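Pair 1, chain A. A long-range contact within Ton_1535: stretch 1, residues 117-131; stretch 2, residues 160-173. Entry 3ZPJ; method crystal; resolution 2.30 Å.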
# COMPACT_ATOMS: atom_id res chain seq x y z
N LEU A 117 5.62 -0.24 -20.42
CA LEU A 117 4.32 0.17 -19.86
C LEU A 117 4.22 -0.01 -18.34
O LEU A 117 3.65 0.84 -17.64
CB LEU A 117 3.17 -0.54 -20.54
CG LEU A 117 3.03 -0.13 -21.99
CD1 LEU A 117 1.92 -0.92 -22.65
CD2 LEU A 117 2.75 1.35 -22.04
N SER A 118 4.79 -1.09 -17.83
CA SER A 118 4.64 -1.37 -16.40
C SER A 118 5.48 -0.41 -15.56
O SER A 118 5.16 -0.16 -14.40
CB SER A 118 4.97 -2.84 -16.08
OG SER A 118 6.13 -3.25 -16.78
N THR A 119 6.56 0.10 -16.15
CA THR A 119 7.42 1.11 -15.53
C THR A 119 6.64 2.41 -15.43
O THR A 119 6.62 3.08 -14.39
CB THR A 119 8.71 1.37 -16.38
OG1 THR A 119 9.58 0.24 -16.30
CG2 THR A 119 9.48 2.60 -15.87
N LEU A 120 6.00 2.75 -16.53
CA LEU A 120 5.16 3.92 -16.61
C LEU A 120 3.98 3.78 -15.65
O LEU A 120 3.62 4.73 -14.97
CB LEU A 120 4.69 4.07 -18.05
CG LEU A 120 3.49 4.87 -18.54
CD1 LEU A 120 3.33 6.20 -17.86
CD2 LEU A 120 3.67 5.05 -20.05
N ALA A 121 3.39 2.60 -15.60
CA ALA A 121 2.35 2.33 -14.62
C ALA A 121 2.89 2.53 -13.21
O ALA A 121 2.20 3.05 -12.33
CB ALA A 121 1.81 0.93 -14.79
N TYR A 122 4.12 2.09 -12.97
CA TYR A 122 4.70 2.23 -11.64
C TYR A 122 4.84 3.70 -11.31
O TYR A 122 4.54 4.11 -10.18
CB TYR A 122 6.05 1.52 -11.54
CG TYR A 122 6.83 1.90 -10.31
CD1 TYR A 122 6.53 1.35 -9.07
CD2 TYR A 122 7.86 2.83 -10.37
CE1 TYR A 122 7.23 1.69 -7.94
CE2 TYR A 122 8.56 3.20 -9.24
CZ TYR A 122 8.25 2.61 -8.03
OH TYR A 122 8.94 2.95 -6.89
N HIS A 123 5.26 4.51 -12.30
CA HIS A 123 5.37 5.95 -12.08
C HIS A 123 4.03 6.63 -11.85
O HIS A 123 3.91 7.53 -11.01
CB HIS A 123 6.22 6.63 -13.15
CG HIS A 123 7.67 6.31 -13.02
ND1 HIS A 123 8.50 6.96 -12.13
CD2 HIS A 123 8.43 5.36 -13.62
CE1 HIS A 123 9.71 6.43 -12.20
NE2 HIS A 123 9.70 5.46 -13.09
N LEU A 124 3.00 6.16 -12.55
CA LEU A 124 1.65 6.66 -12.31
C LEU A 124 1.23 6.41 -10.86
O LEU A 124 0.54 7.24 -10.25
CB LEU A 124 0.67 6.00 -13.27
CG LEU A 124 0.61 6.59 -14.67
CD1 LEU A 124 -0.14 5.63 -15.58
CD2 LEU A 124 -0.07 7.97 -14.65
N ALA A 125 1.64 5.28 -10.30
CA ALA A 125 1.29 4.97 -8.91
C ALA A 125 2.07 5.84 -7.94
O ALA A 125 1.48 6.38 -7.01
CB ALA A 125 1.53 3.50 -8.59
N ILE A 126 3.37 5.98 -8.16
CA ILE A 126 4.21 6.90 -7.38
C ILE A 126 3.62 8.31 -7.41
O ILE A 126 3.65 9.03 -6.42
CB ILE A 126 5.66 6.97 -7.94
CG1 ILE A 126 6.38 5.64 -7.78
CG2 ILE A 126 6.45 8.05 -7.27
CD1 ILE A 126 6.03 4.90 -6.54
N ALA A 127 3.06 8.68 -8.56
CA ALA A 127 2.48 10.01 -8.77
C ALA A 127 1.20 10.24 -7.98
O ALA A 127 0.69 11.36 -7.91
CB ALA A 127 2.19 10.20 -10.25
N GLY A 128 0.66 9.18 -7.38
CA GLY A 128 -0.61 9.29 -6.69
C GLY A 128 -1.81 9.11 -7.60
O GLY A 128 -2.87 9.66 -7.33
N TYR A 129 -1.66 8.33 -8.66
CA TYR A 129 -2.76 8.10 -9.61
C TYR A 129 -3.02 6.60 -9.71
O TYR A 129 -2.76 5.99 -10.74
CB TYR A 129 -2.41 8.63 -10.99
CG TYR A 129 -2.00 10.08 -11.03
CD1 TYR A 129 -2.55 11.01 -10.16
CD2 TYR A 129 -1.06 10.54 -11.95
CE1 TYR A 129 -2.19 12.33 -10.20
CE2 TYR A 129 -0.69 11.86 -12.00
CZ TYR A 129 -1.26 12.76 -11.12
OH TYR A 129 -0.91 14.09 -11.15
N PRO A 130 -3.52 6.00 -8.62
CA PRO A 130 -3.59 4.54 -8.58
C PRO A 130 -4.52 3.94 -9.64
O PRO A 130 -4.18 2.91 -10.22
CB PRO A 130 -4.13 4.27 -7.17
CG PRO A 130 -4.83 5.53 -6.80
CD PRO A 130 -4.03 6.62 -7.39
N ASP A 131 -5.66 4.58 -9.90
CA ASP A 131 -6.57 4.04 -10.89
C ASP A 131 -5.95 4.03 -12.29
O ASP A 131 -6.09 3.04 -13.00
CB ASP A 131 -7.91 4.77 -10.86
CG ASP A 131 -8.61 4.63 -9.52
OD1 ASP A 131 -9.23 3.56 -9.29
OD2 ASP A 131 -8.55 5.57 -8.70
N ARG A 160 8.13 -9.58 -14.12
CA ARG A 160 8.59 -8.22 -13.86
C ARG A 160 7.39 -7.26 -13.59
O ARG A 160 7.49 -6.34 -12.81
CB ARG A 160 9.48 -7.73 -14.99
CG ARG A 160 9.95 -6.30 -14.83
CD ARG A 160 11.00 -6.18 -13.74
NE ARG A 160 11.55 -4.82 -13.69
CZ ARG A 160 12.19 -4.31 -12.64
NH1 ARG A 160 12.38 -5.05 -11.56
NH2 ARG A 160 12.65 -3.07 -12.69
N ILE A 161 6.26 -7.50 -14.24
CA ILE A 161 5.06 -6.74 -13.95
C ILE A 161 4.64 -7.02 -12.51
O ILE A 161 4.32 -6.11 -11.77
CB ILE A 161 3.94 -7.14 -14.89
CG1 ILE A 161 4.37 -6.82 -16.33
CG2 ILE A 161 2.65 -6.41 -14.55
CD1 ILE A 161 3.22 -6.97 -17.32
N GLY A 162 4.66 -8.30 -12.13
CA GLY A 162 4.45 -8.71 -10.75
C GLY A 162 5.28 -7.91 -9.78
O GLY A 162 4.73 -7.34 -8.84
N ASP A 163 6.60 -7.85 -10.00
CA ASP A 163 7.48 -7.13 -9.09
C ASP A 163 7.05 -5.68 -9.00
O ASP A 163 7.00 -5.11 -7.91
CB ASP A 163 8.94 -7.18 -9.54
CG ASP A 163 9.56 -8.57 -9.41
OD1 ASP A 163 8.98 -9.42 -8.72
OD2 ASP A 163 10.64 -8.81 -10.00
N LEU A 164 6.72 -5.07 -10.14
CA LEU A 164 6.34 -3.66 -10.12
C LEU A 164 4.96 -3.41 -9.50
O LEU A 164 4.75 -2.40 -8.82
CB LEU A 164 6.46 -3.04 -11.52
CG LEU A 164 7.88 -3.07 -12.11
CD1 LEU A 164 7.94 -2.68 -13.57
CD2 LEU A 164 8.78 -2.18 -11.34
N LEU A 165 4.02 -4.32 -9.74
CA LEU A 165 2.70 -4.23 -9.12
C LEU A 165 2.92 -4.22 -7.61
O LEU A 165 2.42 -3.35 -6.91
CB LEU A 165 1.81 -5.41 -9.54
CG LEU A 165 1.15 -5.33 -10.92
CD1 LEU A 165 0.68 -6.71 -11.35
CD2 LEU A 165 -0.03 -4.36 -10.93
N GLU A 166 3.75 -5.15 -7.14
CA GLU A 166 4.03 -5.28 -5.72
C GLU A 166 4.65 -4.03 -5.13
O GLU A 166 4.25 -3.58 -4.05
CB GLU A 166 4.90 -6.51 -5.43
CG GLU A 166 5.10 -6.76 -3.93
CD GLU A 166 6.11 -7.85 -3.61
OE1 GLU A 166 6.75 -8.38 -4.55
OE2 GLU A 166 6.26 -8.19 -2.41
N LYS A 167 5.61 -3.44 -5.83
CA LYS A 167 6.29 -2.26 -5.31
C LYS A 167 5.34 -1.04 -5.31
O LYS A 167 5.39 -0.21 -4.40
CB LYS A 167 7.59 -1.97 -6.07
CG LYS A 167 8.25 -0.63 -5.72
CD LYS A 167 9.32 -0.77 -4.68
CE LYS A 167 10.03 0.56 -4.40
NZ LYS A 167 11.23 0.85 -5.25
N ALA A 168 4.48 -0.96 -6.31
CA ALA A 168 3.46 0.09 -6.34
C ALA A 168 2.57 -0.05 -5.11
O ALA A 168 2.37 0.91 -4.36
CB ALA A 168 2.63 -0.02 -7.61
N GLY A 169 2.06 -1.25 -4.91
CA GLY A 169 1.30 -1.56 -3.72
C GLY A 169 1.98 -1.11 -2.44
O GLY A 169 1.37 -0.42 -1.62
N ASP A 170 3.25 -1.47 -2.28
CA ASP A 170 4.01 -1.09 -1.10
C ASP A 170 4.06 0.42 -0.87
O ASP A 170 4.28 0.87 0.26
CB ASP A 170 5.44 -1.63 -1.17
CG ASP A 170 5.51 -3.13 -0.94
OD1 ASP A 170 4.57 -3.71 -0.35
OD2 ASP A 170 6.52 -3.72 -1.35
N THR A 171 3.87 1.21 -1.92
CA THR A 171 3.99 2.66 -1.75
C THR A 171 2.64 3.30 -1.49
O THR A 171 2.57 4.50 -1.30
CB THR A 171 4.64 3.38 -2.97
OG1 THR A 171 3.75 3.32 -4.09
CG2 THR A 171 5.97 2.73 -3.35
N LEU A 172 1.58 2.49 -1.52
CA LEU A 172 0.22 3.01 -1.39
C LEU A 172 -0.41 2.71 -0.04
O LEU A 172 0.00 1.77 0.65
CB LEU A 172 -0.67 2.43 -2.49
CG LEU A 172 -0.31 2.91 -3.89
CD1 LEU A 172 -1.08 2.12 -4.94
CD2 LEU A 172 -0.55 4.41 -4.04
N PRO A 173 -1.41 3.50 0.35
CA PRO A 173 -2.19 3.11 1.53
C PRO A 173 -3.01 1.84 1.23
O PRO A 173 -3.29 1.55 0.05
CB PRO A 173 -3.11 4.31 1.76
CG PRO A 173 -3.24 4.95 0.39
CD PRO A 173 -1.87 4.78 -0.22

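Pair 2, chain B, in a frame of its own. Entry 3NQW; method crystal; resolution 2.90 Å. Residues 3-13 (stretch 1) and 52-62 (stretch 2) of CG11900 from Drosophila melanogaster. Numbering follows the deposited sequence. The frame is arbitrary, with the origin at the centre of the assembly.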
# COMPACT_ATOMS: atom_id res chain seq x y z
N THR B 3 14.17 -13.15 -3.59
CA THR B 3 12.71 -13.18 -3.52
C THR B 3 12.07 -11.91 -4.08
O THR B 3 12.72 -10.88 -4.23
CB THR B 3 12.22 -13.34 -2.08
OG1 THR B 3 12.30 -12.09 -1.40
CG2 THR B 3 13.07 -14.36 -1.35
N TYR B 4 10.78 -12.01 -4.37
CA TYR B 4 10.01 -10.90 -4.93
C TYR B 4 8.54 -11.24 -4.87
O TYR B 4 8.16 -12.41 -4.99
CB TYR B 4 10.39 -10.65 -6.38
CG TYR B 4 10.14 -11.83 -7.28
CD1 TYR B 4 10.96 -12.96 -7.21
CD2 TYR B 4 9.06 -11.84 -8.17
CE1 TYR B 4 10.71 -14.08 -8.00
CE2 TYR B 4 8.80 -12.95 -8.97
CZ TYR B 4 9.63 -14.07 -8.89
OH TYR B 4 9.40 -15.19 -9.67
N PRO B 5 7.69 -10.23 -4.70
CA PRO B 5 6.25 -10.44 -4.63
C PRO B 5 5.72 -10.74 -6.02
O PRO B 5 6.17 -10.15 -7.01
CB PRO B 5 5.73 -9.12 -4.08
CG PRO B 5 6.68 -8.13 -4.65
CD PRO B 5 8.02 -8.81 -4.46
N SER B 6 4.78 -11.67 -6.07
CA SER B 6 4.14 -12.11 -7.30
C SER B 6 3.27 -11.01 -7.89
O SER B 6 3.04 -9.99 -7.25
CB SER B 6 3.26 -13.32 -7.00
OG SER B 6 2.16 -12.97 -6.15
N ALA B 7 2.79 -11.23 -9.12
CA ALA B 7 1.92 -10.28 -9.81
C ALA B 7 0.56 -10.28 -9.12
O ALA B 7 -0.21 -9.32 -9.22
CB ALA B 7 1.77 -10.66 -11.26
N LYS B 8 0.27 -11.37 -8.41
CA LYS B 8 -0.98 -11.48 -7.69
C LYS B 8 -0.97 -10.66 -6.40
O LYS B 8 -1.94 -9.97 -6.09
CB LYS B 8 -1.27 -12.95 -7.40
CG LYS B 8 -1.98 -13.63 -8.56
CD LYS B 8 -3.26 -12.87 -8.83
CE LYS B 8 -4.05 -13.41 -9.98
NZ LYS B 8 -5.31 -12.61 -10.10
N PHE B 9 0.15 -10.73 -5.67
CA PHE B 9 0.29 -9.97 -4.43
C PHE B 9 0.23 -8.47 -4.73
O PHE B 9 -0.18 -7.66 -3.89
CB PHE B 9 1.61 -10.30 -3.76
CG PHE B 9 1.86 -9.51 -2.52
CD1 PHE B 9 2.70 -8.39 -2.54
CD2 PHE B 9 1.30 -9.89 -1.31
CE1 PHE B 9 2.98 -7.67 -1.37
CE2 PHE B 9 1.57 -9.18 -0.13
CZ PHE B 9 2.41 -8.07 -0.16
N MET B 10 0.61 -8.10 -5.93
CA MET B 10 0.61 -6.71 -6.29
C MET B 10 -0.80 -6.29 -6.70
O MET B 10 -1.24 -5.17 -6.40
CB MET B 10 1.64 -6.50 -7.40
CG MET B 10 3.10 -6.77 -6.92
SD MET B 10 3.62 -5.83 -5.42
CE MET B 10 3.52 -4.12 -5.97
N GLU B 11 -1.50 -7.20 -7.38
CA GLU B 11 -2.88 -6.94 -7.80
C GLU B 11 -3.78 -6.92 -6.56
O GLU B 11 -4.85 -6.29 -6.54
CB GLU B 11 -3.35 -8.03 -8.75
CG GLU B 11 -4.63 -7.66 -9.42
CD GLU B 11 -5.25 -8.82 -10.13
OE1 GLU B 11 -5.13 -9.97 -9.64
OE2 GLU B 11 -5.88 -8.60 -11.18
N CYS B 12 -3.34 -7.65 -5.54
CA CYS B 12 -4.06 -7.71 -4.30
C CYS B 12 -3.78 -6.44 -3.49
O CYS B 12 -4.68 -5.87 -2.87
CB CYS B 12 -3.65 -8.93 -3.50
SG CYS B 12 -4.44 -8.99 -1.88
N LEU B 13 -2.52 -6.00 -3.50
CA LEU B 13 -2.10 -4.79 -2.80
C LEU B 13 -2.88 -3.63 -3.40
O LEU B 13 -3.40 -2.77 -2.70
CB LEU B 13 -0.61 -4.53 -3.01
CG LEU B 13 0.18 -3.72 -1.98
CD1 LEU B 13 1.20 -2.87 -2.72
CD2 LEU B 13 -0.74 -2.86 -1.16
N ASP B 52 4.96 -16.65 3.46
CA ASP B 52 3.80 -17.17 2.72
C ASP B 52 2.83 -16.09 2.22
O ASP B 52 2.06 -15.53 3.00
CB ASP B 52 3.02 -18.15 3.60
CG ASP B 52 1.89 -18.83 2.87
OD1 ASP B 52 0.85 -18.20 2.65
OD2 ASP B 52 2.05 -20.02 2.50
N GLU B 53 2.88 -15.84 0.92
CA GLU B 53 2.01 -14.85 0.29
C GLU B 53 0.51 -15.05 0.58
O GLU B 53 -0.24 -14.07 0.72
CB GLU B 53 2.24 -14.84 -1.22
CG GLU B 53 3.15 -13.73 -1.68
CD GLU B 53 3.35 -13.72 -3.18
OE1 GLU B 53 3.94 -12.75 -3.69
OE2 GLU B 53 2.92 -14.69 -3.85
N GLY B 54 0.07 -16.30 0.64
CA GLY B 54 -1.32 -16.57 0.92
C GLY B 54 -1.77 -15.76 2.12
O GLY B 54 -2.80 -15.10 2.07
N VAL B 55 -0.97 -15.81 3.19
CA VAL B 55 -1.26 -15.09 4.43
C VAL B 55 -1.10 -13.58 4.24
O VAL B 55 -1.95 -12.79 4.66
CB VAL B 55 -0.33 -15.56 5.58
CG1 VAL B 55 -0.70 -14.88 6.89
CG2 VAL B 55 -0.42 -17.07 5.72
N LEU B 56 -0.01 -13.19 3.58
CA LEU B 56 0.28 -11.79 3.31
C LEU B 56 -0.86 -11.09 2.56
O LEU B 56 -1.35 -10.05 2.99
CB LEU B 56 1.58 -11.68 2.50
CG LEU B 56 2.83 -12.22 3.21
CD1 LEU B 56 4.02 -12.17 2.26
CD2 LEU B 56 3.11 -11.40 4.47
N MET B 57 -1.30 -11.67 1.45
CA MET B 57 -2.39 -11.07 0.71
C MET B 57 -3.66 -11.09 1.55
O MET B 57 -4.37 -10.10 1.63
CB MET B 57 -2.61 -11.83 -0.59
CG MET B 57 -1.37 -11.93 -1.45
SD MET B 57 -1.61 -13.18 -2.71
CE MET B 57 -2.65 -12.31 -3.81
N ALA B 58 -3.95 -12.21 2.20
CA ALA B 58 -5.14 -12.31 3.03
C ALA B 58 -5.17 -11.13 4.02
O ALA B 58 -6.23 -10.54 4.27
CB ALA B 58 -5.16 -13.65 3.78
N ALA B 59 -4.01 -10.79 4.59
CA ALA B 59 -3.89 -9.69 5.55
C ALA B 59 -4.16 -8.34 4.88
O ALA B 59 -4.81 -7.48 5.46
CB ALA B 59 -2.49 -9.68 6.17
N LEU B 60 -3.67 -8.16 3.66
CA LEU B 60 -3.91 -6.92 2.95
C LEU B 60 -5.43 -6.75 2.72
O LEU B 60 -5.94 -5.62 2.65
CB LEU B 60 -3.18 -6.93 1.60
CG LEU B 60 -1.68 -6.60 1.64
CD1 LEU B 60 -1.05 -6.71 0.27
CD2 LEU B 60 -1.50 -5.20 2.19
N LEU B 61 -6.12 -7.88 2.67
CA LEU B 61 -7.56 -7.96 2.42
C LEU B 61 -8.43 -8.34 3.62
O LEU B 61 -9.62 -8.62 3.47
CB LEU B 61 -7.82 -8.97 1.32
CG LEU B 61 -7.13 -8.76 -0.03
CD1 LEU B 61 -7.58 -9.84 -0.96
CD2 LEU B 61 -7.45 -7.38 -0.60
N HIS B 62 -7.83 -8.35 4.81
CA HIS B 62 -8.53 -8.70 6.03
C HIS B 62 -9.65 -7.74 6.43
O HIS B 62 -10.38 -8.02 7.38
CB HIS B 62 -7.54 -8.82 7.17
CG HIS B 62 -7.17 -7.51 7.79
ND1 HIS B 62 -7.40 -7.23 9.12
CD2 HIS B 62 -6.56 -6.42 7.27
CE1 HIS B 62 -6.95 -6.02 9.39
NE2 HIS B 62 -6.43 -5.51 8.29

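Two helices packed side by side leave a backbone frame that quite different side chains can fill, and these two pairs illustrate the principle. In both, the helices run nearly parallel: the axes approach to 9.4 Å at 5° in pair 1 and to 9.5 Å at 11° in pair 2. Fourteen central residues superpose with an RMSD of 0.6 Å, and the area buried between the stretches is almost the same, 505 and 497 Å².

At the centre of each contact lies an aromatic ring. A:Tyr122 matches B:Phe9, both with chi1 in t, and their side-chain centres fall 0.5 Å apart. The surroundings differ. B:Phe9 is a knob among B:Glu53, B:Leu56, B:Met57 and B:Leu60; CG of B:Met57 meets the ring edge, 3.4 Å from CD2 of B:Phe9, and CD1 of B:Leu60 lies 3.6 Å from CE2 of B:Phe9. In pair 1 the positions of B:Leu56 and B:Met57 are taken by A:Lys167 and A:Ala168. The lysine lies along the ring, with CG of A:Lys167 3.4 Å from CE1 of A:Tyr122, while the backbone N of A:Ala168 faces the ring edge, 4.1 Å from CD1 of A:Tyr122.

One turn on, A:Ala125 matches B:Cys12. Pair 1 sets two small residues against each other, CB of A:Ala125 lying 3.8 Å from CB of A:Ala168. In pair 2 both are larger, yet the backbone spacing is kept: the end of B:Met57 bends back so that its CE sits 3.5 Å from CB of B:Cys12, and SG of B:Cys12 reaches CG of B:Leu61 at 3.3 Å. A:Leu172, the match of B:Leu61, instead brings CD2 to 4.1 Å from the backbone O of A:Ala125.

The sharpest chemical contrast comes near the start of the matched segment, where A:Thr119 and A:Leu164 correspond to B:Ser6 and B:Glu53. In pair 1 the contact is loose, with CD1 of A:Leu164 4.0 Å from N of A:Thr119, and no hydrogen bond joins the two stretches anywhere. In pair 2 this is the N-terminus of a helix. N of B:Ser6 donates to OE1 of B:Glu53 across 2.7 Å in a nearly straight bond, while OG of B:Ser6 caps its own helix by accepting from N of B:Phe9 at 3.0 Å. A carboxylate thus ties down a helix start at a position where pair 1, its helix already under way, places a leucine. The common frame brings matching backbone positions together, but the side chains decide which of them touch and by what chemistry.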